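Local coordinates for protein N5-carboxyaminoimidazole ribonucleotide synthetase (Bacillus anthracis, PDB 3QFF) that binds ADP and probably catalyses the ATP-dependent carboxylation of aminoimidazole ribonucleotide with bicarbonate, giving N5-carboxyaminoimidazole ribonucleotide in purine biosynthesis, at residues 41-46 with 67-72. Residues are numbered along the deposited sequence; the frame is centred on the assembly and turned at random.
Sequences AVLDPT and KAIQHL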
# COMPACT_ATOMS: atom_id res chain seq x y z
N ALA A 41 -2.42 16.92 -6.00
CA ALA A 41 -2.03 18.29 -5.63
C ALA A 41 -2.30 18.50 -4.15
O ALA A 41 -3.32 18.03 -3.63
CB ALA A 41 -2.80 19.31 -6.49
N VAL A 42 -1.41 19.19 -3.45
CA VAL A 42 -1.60 19.45 -2.03
C VAL A 42 -1.38 20.93 -1.72
O VAL A 42 -0.53 21.58 -2.33
CB VAL A 42 -0.68 18.55 -1.13
CG1 VAL A 42 0.79 18.69 -1.52
CG2 VAL A 42 -0.86 18.85 0.37
N LEU A 43 -2.17 21.45 -0.79
CA LEU A 43 -1.94 22.78 -0.21
C LEU A 43 -1.65 22.66 1.28
O LEU A 43 -2.38 21.97 2.01
CB LEU A 43 -3.15 23.69 -0.44
CG LEU A 43 -3.16 25.14 0.07
CD1 LEU A 43 -4.21 25.91 -0.69
CD2 LEU A 43 -3.44 25.23 1.57
N ASP A 44 -0.60 23.35 1.72
CA ASP A 44 -0.10 23.26 3.10
C ASP A 44 0.80 24.48 3.38
O ASP A 44 1.51 24.93 2.48
CB ASP A 44 0.72 21.97 3.27
CG ASP A 44 1.07 21.67 4.73
OD1 ASP A 44 2.10 22.17 5.21
OD2 ASP A 44 0.31 20.93 5.40
N PRO A 45 0.74 25.03 4.61
CA PRO A 45 1.54 26.19 5.03
C PRO A 45 3.05 26.00 4.98
O PRO A 45 3.80 26.98 4.85
CB PRO A 45 1.10 26.40 6.48
CG PRO A 45 -0.28 25.89 6.53
CD PRO A 45 -0.30 24.70 5.60
N THR A 46 3.52 24.75 5.11
CA THR A 46 4.95 24.46 5.15
C THR A 46 5.39 23.74 3.88
O THR A 46 4.68 22.87 3.39
CB THR A 46 5.31 23.58 6.37
OG1 THR A 46 4.69 24.12 7.54
CG2 THR A 46 6.82 23.53 6.58
N LYS A 67 -7.41 32.77 -2.24
CA LYS A 67 -6.77 32.70 -3.56
C LYS A 67 -6.00 31.39 -3.77
O LYS A 67 -6.06 30.80 -4.85
CB LYS A 67 -5.82 33.90 -3.79
CG LYS A 67 -6.46 35.28 -3.59
CD LYS A 67 -7.09 35.84 -4.85
CE LYS A 67 -7.00 37.38 -4.85
NZ LYS A 67 -8.03 37.99 -5.73
N ALA A 68 -5.27 30.96 -2.75
CA ALA A 68 -4.52 29.70 -2.84
C ALA A 68 -5.47 28.50 -2.88
O ALA A 68 -5.28 27.59 -3.68
CB ALA A 68 -3.53 29.58 -1.69
N ILE A 69 -6.48 28.50 -2.01
CA ILE A 69 -7.54 27.49 -2.02
C ILE A 69 -8.17 27.40 -3.43
O ILE A 69 -8.42 26.30 -3.94
CB ILE A 69 -8.64 27.82 -0.95
CG1 ILE A 69 -8.15 27.52 0.48
CG2 ILE A 69 -9.95 27.06 -1.23
CD1 ILE A 69 -7.84 26.05 0.75
N GLN A 70 -8.40 28.56 -4.03
CA GLN A 70 -8.93 28.66 -5.38
C GLN A 70 -7.98 28.06 -6.41
O GLN A 70 -8.41 27.37 -7.32
CB GLN A 70 -9.28 30.11 -5.74
CG GLN A 70 -10.62 30.55 -5.15
CD GLN A 70 -10.87 32.04 -5.25
OE1 GLN A 70 -9.98 32.82 -5.59
NE2 GLN A 70 -12.10 32.45 -4.94
N HIS A 71 -6.68 28.34 -6.25
CA HIS A 71 -5.68 27.79 -7.16
C HIS A 71 -5.65 26.25 -7.08
O HIS A 71 -5.57 25.59 -8.11
CB HIS A 71 -4.30 28.40 -6.91
CG HIS A 71 -3.26 27.91 -7.87
ND1 HIS A 71 -1.98 27.60 -7.49
CD2 HIS A 71 -3.33 27.65 -9.20
CE1 HIS A 71 -1.30 27.17 -8.54
NE2 HIS A 71 -2.09 27.20 -9.59
N LEU A 72 -5.72 25.69 -5.88
CA LEU A 72 -5.81 24.24 -5.70
C LEU A 72 -7.04 23.67 -6.38
O LEU A 72 -6.96 22.67 -7.10
CB LEU A 72 -5.84 23.86 -4.20
CG LEU A 72 -5.94 22.37 -3.86
CD1 LEU A 72 -4.63 21.63 -4.22
CD2 LEU A 72 -6.21 22.22 -2.38
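Leu43 and Leu72 bury the most surface where strand 41-44 meets helix 67-72, and they illustrate how a parallel sheet receives a covering helix. Of the CA atoms, Leu43 CA and Leu72 CA come closest across the contact, 6.9 Å apart. Each side chain starts toward the opposite segment and holds CG anti to its own backbone N (chi1 180° in both), which carries the branched ends into the interface. Leu43 reaches further along the helix, back toward its N-terminal side. Its CD1 methyl lies over the face of the Ala68-Ile69 peptide, 3.6 Å from Ala68 O, a van der Waals approach to a carbonyl that already accepts the helical bond from Leu72 N. Leu43 CD1 also lies 3.9 Å from Ile69 CD1 and touches Ala68 CB.

Strand 39-44 is an inner member of the four-stranded parallel sheet of the preATP-grasp domain, whose Rossmann-like order is 57-60, 39-44, 16-20, 78-81. The helix packs on one face of it, almost antiparallel to the strand: the short axes are 9.1 Å apart at an angle of 169°. Alternation along the strand sends Ala41 and Leu43 to this face and Val42 to the other, where its side chain lies near, without touching, a glycine-rich segment consistent with a Rossmann-type GxGxxG motif.

Leu72 straddles two strand residues with its two methyls. Leu72 CD1 sits 3.7 Å from Ala41 CB and also lies close to the strand backbone at Ala41 O, while Leu72 CD2 rests 3.9 Å from Leu43 CB, beside the root of that side chain. Ile59 and Ile20 of the flanking strands also touch Leu72, and Leu94 of helix 88-97 packs on Ile69.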